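Local coordinates for protein phosphoribosylamine--glycine ligase (Thermotoga maritima, PDB 1VKZ) that ligates glycine to 5-phosphoribosylamine at the expense of ATP, making glycinamide ribonucleotide in the second step of de novo purine biosynthesis, at residues Val41-Gly46 with Gly54-Tyr59; Leu301-Phe306 with Glu323-Ala328; Val331-Arg336 with Lys404-Asp409. All blocks are in the same frame, centred on the assembly; numbering follows the deposited sequence.

Contact 1. Residues Val41-Gly46 with Gly54-Tyr59; sequences VHFYPG and GTNHPY
Three backbone hydrogen bonds join Val-41–Gly-46 to Gly-54–Tyr-59 in parallel. Thr-55 N gives its hydrogen to Val-41 O at 3.1 Å, nearly along the C=O axis. Phe-43 uses both its polar backbone atoms: its N reaches Thr-55 O at 3.1 Å from above the carbonyl plane, and its O takes the N-H of His-57 at 2.8 Å, almost straight at 167°. His-57 O receives CA-H...O contacts from Tyr-44 and Pro-45, the latter after a cis peptide bond. This is the edge of the small parallel sheet of the Rossmann-like N domain, where strand 55-56 is outermost and 40-43 lies next to 17-22. Between the imidazoles, His-42 ND1 and His-57 NE2 are hydrogen-bonded at 3.0 Å; either ring could be the donor, and NE2 lies in the plane of the His-42 ring. The far nitrogen, His-42 NE2, is hydrogen-bonded to Glu-40 OE1. Tyr-44 lays a ring face towards His-57 CD2, but the two rings barely overlap, and its hydroxyl is hydrogen-bonded to His-19 ND1. Asn-56 OD1 sits 3.4 Å from Phe-43 CB, the amide perpendicular to the phenyl ring; Asn-56 OD1 is hydrogen-bonded to Thr-50 OG1, and Asn-56 ND2 to Asn-47 O.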
loop_
_atom_site.group_PDB
_atom_site.type_symbol
_atom_site.label_atom_id
_atom_site.label_comp_id
_atom_site.label_asym_id
_atom_site.label_seq_id
_atom_site.Cartn_x
_atom_site.Cartn_y
_atom_site.Cartn_z
ATOM N N VAL A 41 2.543 15.528 -16.112
ATOM C CA VAL A 41 2.495 14.972 -14.785
ATOM C C VAL A 41 3.259 15.857 -13.816
ATOM O O VAL A 41 4.396 16.235 -14.050
ATOM C CB VAL A 41 2.945 13.470 -14.800
ATOM C CG1 VAL A 41 3.240 12.924 -13.407
ATOM C CG2 VAL A 41 1.874 12.608 -15.482
ATOM N N HIS A 42 2.589 16.212 -12.730
ATOM C CA HIS A 42 3.189 16.968 -11.656
ATOM C C HIS A 42 3.223 16.133 -10.373
ATOM O O HIS A 42 2.221 15.551 -9.956
ATOM C CB HIS A 42 2.413 18.257 -11.445
ATOM C CG HIS A 42 2.248 19.058 -12.696
ATOM N ND1 HIS A 42 3.168 19.999 -13.106
ATOM C CD2 HIS A 42 1.295 19.020 -13.653
ATOM C CE1 HIS A 42 2.778 20.519 -14.255
ATOM N NE2 HIS A 42 1.642 19.940 -14.607
ATOM N N PHE A 43 4.394 16.085 -9.750
ATOM C CA PHE A 43 4.561 15.367 -8.509
ATOM C C PHE A 43 4.768 16.333 -7.353
ATOM O O PHE A 43 5.402 17.372 -7.503
ATOM C CB PHE A 43 5.753 14.486 -8.590
ATOM C CG PHE A 43 5.767 13.568 -9.753
ATOM C CD1 PHE A 43 6.361 13.957 -10.952
ATOM C CD2 PHE A 43 5.316 12.260 -9.624
ATOM C CE1 PHE A 43 6.463 13.063 -12.026
ATOM C CE2 PHE A 43 5.420 11.386 -10.675
ATOM C CZ PHE A 43 6.012 11.805 -11.902
ATOM N N TYR A 44 4.224 15.977 -6.198
ATOM C CA TYR A 44 4.217 16.854 -5.031
ATOM C C TYR A 44 4.558 16.065 -3.760
ATOM O O TYR A 44 3.663 15.452 -3.184
ATOM C CB TYR A 44 2.840 17.455 -4.861
ATOM C CG TYR A 44 2.322 18.205 -6.056
ATOM C CD1 TYR A 44 1.738 17.532 -7.125
ATOM C CD2 TYR A 44 2.391 19.593 -6.117
ATOM C CE1 TYR A 44 1.259 18.233 -8.225
ATOM C CE2 TYR A 44 1.908 20.299 -7.222
ATOM C CZ TYR A 44 1.340 19.602 -8.246
ATOM O OH TYR A 44 0.889 20.271 -9.308
ATOM N N PRO A 45 5.811 16.071 -3.295
ATOM C CA PRO A 45 6.962 16.729 -3.930
ATOM C C PRO A 45 7.810 15.874 -4.867
ATOM O O PRO A 45 8.826 16.333 -5.338
ATOM C CB PRO A 45 7.798 17.141 -2.722
ATOM C CG PRO A 45 7.566 16.044 -1.756
ATOM C CD PRO A 45 6.187 15.501 -2.001
ATOM N N GLY A 46 7.406 14.651 -5.152
ATOM C CA GLY A 46 8.270 13.752 -5.882
ATOM C C GLY A 46 9.634 13.516 -5.228
ATOM O O GLY A 46 9.808 13.618 -3.999
ATOM N N GLY A 54 8.095 13.859 -15.134
ATOM C CA GLY A 54 7.273 15.045 -14.902
ATOM C C GLY A 54 8.035 16.106 -14.124
ATOM O O GLY A 54 9.234 16.011 -13.986
ATOM N N THR A 55 7.337 17.126 -13.642
ATOM C CA THR A 55 7.957 18.199 -12.879
ATOM C C THR A 55 7.555 18.081 -11.420
ATOM O O THR A 55 6.375 17.981 -11.113
ATOM C CB THR A 55 7.507 19.582 -13.420
ATOM O OG1 THR A 55 6.302 19.413 -14.166
ATOM C CG2 THR A 55 8.495 20.158 -14.442
ATOM N N ASN A 56 8.549 18.141 -10.543
ATOM C CA ASN A 56 8.337 18.126 -9.107
ATOM C C ASN A 56 8.040 19.526 -8.530
ATOM O O ASN A 56 8.711 20.491 -8.860
ATOM C CB ASN A 56 9.589 17.561 -8.426
ATOM C CG ASN A 56 9.819 16.106 -8.725
ATOM O OD1 ASN A 56 8.964 15.435 -9.286
ATOM N ND2 ASN A 56 10.990 15.595 -8.325
ATOM N N HIS A 57 7.055 19.615 -7.647
ATOM C CA HIS A 57 6.742 20.855 -6.951
ATOM C C HIS A 57 6.573 20.545 -5.475
ATOM O O HIS A 57 6.170 19.456 -5.117
ATOM C CB HIS A 57 5.446 21.486 -7.498
ATOM C CG HIS A 57 5.340 21.436 -8.985
ATOM N ND1 HIS A 57 5.523 22.542 -9.781
ATOM C CD2 HIS A 57 5.132 20.397 -9.825
ATOM C CE1 HIS A 57 5.410 22.192 -11.050
ATOM N NE2 HIS A 57 5.177 20.893 -11.104
ATOM N N PRO A 58 6.888 21.492 -4.609
ATOM C CA PRO A 58 6.630 21.313 -3.190
ATOM C C PRO A 58 5.141 21.202 -2.879
ATOM O O PRO A 58 4.327 21.924 -3.456
ATOM C CB PRO A 58 7.226 22.583 -2.554
ATOM C CG PRO A 58 7.312 23.584 -3.658
ATOM C CD PRO A 58 7.547 22.783 -4.903
ATOM N N TYR A 59 4.793 20.289 -1.982
ATOM C CA TYR A 59 3.419 20.176 -1.509
ATOM C C TYR A 59 3.251 21.090 -0.287
ATOM O O TYR A 59 4.082 21.102 0.625
ATOM C CB TYR A 59 3.082 18.722 -1.167
ATOM C CG TYR A 59 1.661 18.545 -0.689
ATOM C CD1 TYR A 59 0.598 18.685 -1.565
ATOM C CD2 TYR A 59 1.389 18.256 0.648
ATOM C CE1 TYR A 59 -0.709 18.535 -1.141
ATOM C CE2 TYR A 59 0.078 18.113 1.104
ATOM C CZ TYR A 59 -0.973 18.255 0.201
ATOM O OH TYR A 59 -2.274 18.111 0.640
#

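Contact 2. Residues Leu301-Phe306 with Glu323-Ala328; sequences LNPEGF and EPRGFA
An asparagine N-cap marks this contact, at the joint between helices 294-301 and 303-315 in the ATP-grasp part of the chain; the loop leading into strand 327-334 lies against it. Asn-302 holds its CG anti to the backbone N (chi1 -170°), which turns the amide back over the first turn of helix 303-315. There OD1 accepts the N-H of Gly-305 at 3.1 Å, with the donor well above the amide plane instead of on a lone pair. The other end of the amide faces the loop, where ND2 makes a weak, bent hydrogen bond to Glu-323 O. Arg-325, bent at chi2 and chi3, folds its guanidinium back across Asn-302, the two planes 47° apart, so that NH2 stands 2.9 Å from OD1. At Asn-302 an alanine would remove the side-chain bond to Gly-305 N and the weak one to Glu-323 O, and would probably leave the helix start less well capped and the loop less firmly held. Beyond the cap, Glu-304 OE1 makes a long salt bridge to Arg-325 NH2, 3.8 Å away; the oxygen lies well out of the guanidinium plane, so charge alone acts between them. Leu-301 has the most surface covered. Its CB meets Pro-324 CB, while CD2 reaches along the loop to lie 3.4 Å from Gly-326 O and 3.8 Å from Ala-328 CB, at the start of the strand. Ala-328 also touches Val-297 and Thr-300 of helix 294-301, so the strand begins against that helix. The firmest polar link is between backbones: Arg-325 N donates to Leu-301 O at 2.8 Å, in the carbonyl plane and nearly straight at 169°.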
loop_
_atom_site.group_PDB
_atom_site.type_symbol
_atom_site.label_atom_id
_atom_site.label_comp_id
_atom_site.label_asym_id
_atom_site.label_seq_id
_atom_site.Cartn_x
_atom_site.Cartn_y
_atom_site.Cartn_z
ATOM N N LEU A 301 2.717 -4.071 -15.235
ATOM C CA LEU A 301 2.003 -5.146 -15.946
ATOM C C LEU A 301 1.061 -4.658 -17.041
ATOM O O LEU A 301 0.764 -5.408 -17.952
ATOM C CB LEU A 301 1.228 -6.037 -14.973
ATOM C CG LEU A 301 2.084 -6.971 -14.119
ATOM C CD1 LEU A 301 1.238 -7.610 -13.023
ATOM C CD2 LEU A 301 2.767 -8.038 -14.968
ATOM N N ASN A 302 0.578 -3.419 -16.937
ATOM C CA ASN A 302 -0.246 -2.787 -17.999
ATOM C C ASN A 302 -0.456 -1.293 -17.794
ATOM O O ASN A 302 -1.512 -0.897 -17.337
ATOM C CB ASN A 302 -1.639 -3.429 -18.085
ATOM C CG ASN A 302 -2.407 -2.964 -19.302
ATOM O OD1 ASN A 302 -1.909 -2.146 -20.060
ATOM N ND2 ASN A 302 -3.617 -3.476 -19.493
ATOM N N PRO A 303 0.521 -0.469 -18.144
ATOM C CA PRO A 303 0.463 0.963 -17.875
ATOM C C PRO A 303 -0.751 1.658 -18.490
ATOM O O PRO A 303 -1.377 2.514 -17.857
ATOM C CB PRO A 303 1.732 1.488 -18.552
ATOM C CG PRO A 303 2.623 0.360 -18.577
ATOM C CD PRO A 303 1.769 -0.829 -18.825
ATOM N N GLU A 304 -1.052 1.265 -19.722
ATOM C CA GLU A 304 -2.228 1.685 -20.454
ATOM C C GLU A 304 -3.530 1.450 -19.704
ATOM O O GLU A 304 -4.355 2.357 -19.565
ATOM C CB GLU A 304 -2.316 0.880 -21.751
ATOM C CG GLU A 304 -1.383 1.295 -22.880
ATOM C CD GLU A 304 -1.712 0.593 -24.206
ATOM O OE1 GLU A 304 -2.035 -0.620 -24.195
ATOM O OE2 GLU A 304 -1.653 1.253 -25.265
ATOM N N GLY A 305 -3.718 0.215 -19.258
ATOM C CA GLY A 305 -4.969 -0.233 -18.677
ATOM C C GLY A 305 -5.182 0.356 -17.304
ATOM O O GLY A 305 -6.295 0.718 -16.947
ATOM N N PHE A 306 -4.109 0.465 -16.537
ATOM C CA PHE A 306 -4.186 1.155 -15.250
ATOM C C PHE A 306 -4.650 2.603 -15.475
ATOM O O PHE A 306 -5.683 3.019 -14.966
ATOM C CB PHE A 306 -2.845 1.102 -14.509
ATOM C CG PHE A 306 -2.842 1.873 -13.229
ATOM C CD1 PHE A 306 -3.365 1.330 -12.081
ATOM C CD2 PHE A 306 -2.335 3.159 -13.183
ATOM C CE1 PHE A 306 -3.380 2.049 -10.891
ATOM C CE2 PHE A 306 -2.363 3.875 -12.019
ATOM C CZ PHE A 306 -2.896 3.303 -10.853
ATOM N N GLU A 323 -5.986 -6.085 -17.530
ATOM C CA GLU A 323 -5.367 -7.361 -17.820
ATOM C C GLU A 323 -3.849 -7.205 -17.767
ATOM O O GLU A 323 -3.286 -6.327 -18.412
ATOM C CB GLU A 323 -5.775 -7.861 -19.213
ATOM C CG GLU A 323 -7.264 -7.726 -19.571
ATOM C CD GLU A 323 -8.141 -8.850 -19.025
ATOM O OE1 GLU A 323 -7.982 -9.214 -17.830
ATOM O OE2 GLU A 323 -9.005 -9.356 -19.798
ATOM N N PRO A 324 -3.173 -8.074 -17.029
ATOM C CA PRO A 324 -1.725 -8.049 -16.996
ATOM C C PRO A 324 -1.081 -8.641 -18.244
ATOM O O PRO A 324 -1.524 -9.690 -18.751
ATOM C CB PRO A 324 -1.401 -8.931 -15.800
ATOM C CG PRO A 324 -2.552 -9.891 -15.706
ATOM C CD PRO A 324 -3.735 -9.142 -16.180
ATOM N N ARG A 325 -0.035 -7.981 -18.737
ATOM C CA ARG A 325 0.752 -8.519 -19.832
ATOM C C ARG A 325 2.093 -8.994 -19.286
ATOM O O ARG A 325 2.890 -8.226 -18.803
ATOM C CB ARG A 325 0.932 -7.480 -20.936
ATOM C CG ARG A 325 -0.293 -7.306 -21.846
ATOM C CD ARG A 325 -1.295 -6.249 -21.370
ATOM N NE ARG A 325 -0.705 -4.910 -21.241
ATOM C CZ ARG A 325 -0.413 -4.092 -22.261
ATOM N NH1 ARG A 325 -0.628 -4.454 -23.530
ATOM N NH2 ARG A 325 0.116 -2.897 -22.002
ATOM N N GLY A 326 2.320 -10.288 -19.348
ATOM C CA GLY A 326 3.576 -10.855 -18.914
ATOM C C GLY A 326 3.652 -10.860 -17.414
ATOM O O GLY A 326 2.635 -10.890 -16.764
ATOM N N PHE A 327 4.875 -10.847 -16.893
ATOM C CA PHE A 327 5.143 -10.847 -15.471
ATOM C C PHE A 327 6.054 -9.681 -15.115
ATOM O O PHE A 327 6.928 -9.298 -15.879
ATOM C CB PHE A 327 5.814 -12.150 -15.068
ATOM C CG PHE A 327 4.938 -13.370 -15.201
ATOM C CD1 PHE A 327 4.871 -14.075 -16.393
ATOM C CD2 PHE A 327 4.222 -13.842 -14.117
ATOM C CE1 PHE A 327 4.080 -15.218 -16.504
ATOM C CE2 PHE A 327 3.411 -14.974 -14.230
ATOM C CZ PHE A 327 3.346 -15.660 -15.415
ATOM N N ALA A 328 5.836 -9.114 -13.941
ATOM C CA ALA A 328 6.697 -8.060 -13.413
ATOM C C ALA A 328 7.287 -8.484 -12.042
ATOM O O ALA A 328 6.615 -9.150 -11.240
ATOM C CB ALA A 328 5.915 -6.756 -13.307
#

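Contact 3. Residues Val331-Arg336 with Lys404-Asp409; sequences VVLAAR and KTYRRD
Thr-405, Leu-333 and Lys-404 bury the most surface where the C-terminal tail runs alongside the end of strand 327-334. Thr-405 forms a single antiparallel bridge, a hydrogen-bonded pair with Ala-334. Its O takes the N-H of Ala-334 at 2.9 Å, almost straight at 176°, and its N returns a bond of 2.9 Å to Ala-334 O; both donors lie in the carbonyl planes. The threonine CB rests over Ala-334 O at 3.3 Å. Its OG1, anti to the carbonyl carbon (chi1 -62°), is hydrogen-bonded to Gly-403 O.

Leu-333 takes the apolar side. With CG beside the backbone N, it lies alongside Tyr-406 and points the same way, bringing CD2 to 3.7 Å from Tyr-406 CB, while its CD1 comes only loosely near Lys-404 CD. The tyrosine CG sits in the crowded position between backbone N and carbonyl carbon (chi1 73°), and Val-331 CG1 meets its ring at CD2. Lys-404 starts away from the strand; its NZ is hydrogen-bonded to the carbonyls of Ala-396 and Val-399, at the end of helix 385-398.

Past the bridge a water spans the gap, donating to Val-332 O at 2.8 Å and accepting from Arg-407 N at 3.1 Å.

Strand 327-334 is an inner strand of a six-stranded antiparallel sheet, between 233-236 and 374-382. Helix 385-398 packs on Val-331, Leu-333 and Tyr-406, while Arg-407 reaches strand 215-219, touching Tyr-217, with NH1 hydrogen-bonded to Arg-219 O and salt-bridged to Asp-224.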
loop_
_atom_site.group_PDB
_atom_site.type_symbol
_atom_site.label_atom_id
_atom_site.label_comp_id
_atom_site.label_asym_id
_atom_site.label_seq_id
_atom_site.Cartn_x
_atom_site.Cartn_y
_atom_site.Cartn_z
ATOM N N VAL A 331 12.419 -5.754 -7.365
ATOM C CA VAL A 331 13.395 -5.944 -6.327
ATOM C C VAL A 331 13.648 -4.564 -5.736
ATOM O O VAL A 331 14.136 -3.676 -6.419
ATOM C CB VAL A 331 14.754 -6.595 -6.806
ATOM C CG1 VAL A 331 15.824 -6.518 -5.704
ATOM C CG2 VAL A 331 14.577 -8.031 -7.224
ATOM N N VAL A 332 13.310 -4.408 -4.460
ATOM C CA VAL A 332 13.523 -3.191 -3.752
ATOM C C VAL A 332 14.971 -3.169 -3.230
ATOM O O VAL A 332 15.401 -4.101 -2.534
ATOM C CB VAL A 332 12.518 -3.033 -2.576
ATOM C CG1 VAL A 332 12.698 -1.673 -1.891
ATOM C CG2 VAL A 332 11.074 -3.183 -3.042
ATOM N N LEU A 333 15.716 -2.109 -3.581
ATOM C CA LEU A 333 16.950 -1.767 -2.857
ATOM C C LEU A 333 16.662 -0.725 -1.769
ATOM O O LEU A 333 16.115 0.349 -2.033
ATOM C CB LEU A 333 18.042 -1.269 -3.790
ATOM C CG LEU A 333 18.156 -2.039 -5.098
ATOM C CD1 LEU A 333 19.168 -1.327 -5.996
ATOM C CD2 LEU A 333 18.531 -3.448 -4.824
ATOM N N ALA A 334 17.024 -1.077 -0.541
ATOM C CA ALA A 334 16.852 -0.216 0.611
ATOM C C ALA A 334 18.210 0.128 1.236
ATOM O O ALA A 334 19.256 -0.427 0.880
ATOM C CB ALA A 334 15.947 -0.880 1.624
ATOM N N ALA A 335 18.198 1.081 2.145
ATOM C CA ALA A 335 19.414 1.518 2.794
ATOM C C ALA A 335 19.786 0.605 3.947
ATOM O O ALA A 335 18.924 0.004 4.588
ATOM C CB ALA A 335 19.238 2.925 3.301
ATOM N N ARG A 336 21.074 0.522 4.239
ATOM C CA ARG A 336 21.512 -0.081 5.475
ATOM C C ARG A 336 20.833 0.624 6.641
ATOM O O ARG A 336 20.821 1.857 6.714
ATOM C CB ARG A 336 23.020 0.035 5.632
ATOM C CG ARG A 336 23.505 -0.485 6.984
ATOM C CD ARG A 336 24.978 -0.383 7.194
ATOM N NE ARG A 336 25.693 -1.236 6.256
ATOM C CZ ARG A 336 26.464 -0.819 5.258
ATOM N NH1 ARG A 336 26.649 0.480 5.005
ATOM N NH2 ARG A 336 27.067 -1.728 4.496
ATOM N N LYS A 404 23.996 -1.123 0.367
ATOM C CA LYS A 404 22.860 -1.452 -0.501
ATOM C C LYS A 404 22.236 -2.767 -0.059
ATOM O O LYS A 404 22.895 -3.802 -0.090
ATOM C CB LYS A 404 23.328 -1.522 -1.961
ATOM C CG LYS A 404 22.520 -2.440 -2.882
ATOM C CD LYS A 404 23.032 -2.339 -4.330
ATOM C CE LYS A 404 22.869 -3.671 -5.092
ATOM N NZ LYS A 404 23.831 -3.836 -6.210
ATOM N N THR A 405 20.965 -2.716 0.334
ATOM C CA THR A 405 20.300 -3.817 1.026
ATOM C C THR A 405 19.125 -4.427 0.242
ATOM O O THR A 405 18.128 -3.744 -0.065
ATOM C CB THR A 405 19.782 -3.294 2.372
ATOM O OG1 THR A 405 20.886 -2.857 3.176
ATOM C CG2 THR A 405 19.129 -4.397 3.184
ATOM N N TYR A 406 19.225 -5.716 -0.052
ATOM C CA TYR A 406 18.176 -6.370 -0.776
ATOM C C TYR A 406 18.039 -7.855 -0.534
ATOM O O TYR A 406 18.927 -8.485 0.007
ATOM C CB TYR A 406 18.294 -6.090 -2.268
ATOM C CG TYR A 406 19.399 -6.768 -3.040
ATOM C CD1 TYR A 406 20.627 -6.161 -3.187
ATOM C CD2 TYR A 406 19.174 -7.957 -3.733
ATOM C CE1 TYR A 406 21.628 -6.749 -3.957
ATOM C CE2 TYR A 406 20.176 -8.555 -4.516
ATOM C CZ TYR A 406 21.391 -7.936 -4.624
ATOM O OH TYR A 406 22.409 -8.474 -5.377
ATOM N N ARG A 407 16.881 -8.382 -0.948
ATOM C CA ARG A 407 16.545 -9.792 -0.852
ATOM C C ARG A 407 16.762 -10.461 -2.183
ATOM O O ARG A 407 16.204 -10.031 -3.195
ATOM C CB ARG A 407 15.075 -9.976 -0.513
ATOM C CG ARG A 407 14.694 -9.540 0.856
ATOM C CD ARG A 407 13.229 -9.793 1.173
ATOM N NE ARG A 407 12.920 -11.217 1.263
ATOM C CZ ARG A 407 11.841 -11.738 1.826
ATOM N NH1 ARG A 407 10.920 -10.974 2.399
ATOM N NH2 ARG A 407 11.679 -13.049 1.812
ATOM N N ARG A 408 17.543 -11.532 -2.172
ATOM C CA ARG A 408 17.795 -12.343 -3.374
ATOM C C ARG A 408 16.739 -13.430 -3.492
ATOM O O ARG A 408 16.744 -14.222 -4.429
ATOM C CB ARG A 408 19.173 -12.980 -3.281
ATOM C CG ARG A 408 20.285 -11.969 -3.131
ATOM C CD ARG A 408 21.327 -12.357 -2.126
ATOM N NE ARG A 408 22.631 -11.837 -2.511
ATOM C CZ ARG A 408 22.998 -10.558 -2.419
ATOM N NH1 ARG A 408 22.162 -9.621 -1.956
ATOM N NH2 ARG A 408 24.227 -10.215 -2.800
ATOM N N ASP A 409 15.858 -13.416 -2.500
ATOM C CA ASP A 409 14.672 -14.237 -2.341
ATOM C C ASP A 409 13.569 -14.083 -3.385
ATOM O O ASP A 409 12.764 -14.986 -3.559
ATOM C CB ASP A 409 14.035 -13.790 -1.007
ATOM C CG ASP A 409 13.327 -14.888 -0.315
ATOM O OD1 ASP A 409 12.087 -14.814 -0.163
ATOM O OD2 ASP A 409 13.942 -15.875 0.113
HETATM O O HOH W 1 14.536 -6.600 -1.753
#

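The three contacts follow one another along the chain, each closing before the next opens. Contact 1 lies in the N domain, at the edge of its parallel sheet, with its centre about 25 Å from that of contact 2 and about 26 Å from that of contact 3; it touches neither. Contacts 2 and 3 share strand 327-334, one at its start and the other at its end, their centres about 24 Å apart. That strand therefore ties the last helices of the ATP-grasp part to the C-terminal tail. Contact 2 also comes near the N domain, since Pro-303 packs on helix 25-36. Between them they touch the N domain, the ATP-grasp part and the C domain, whose chain order they follow.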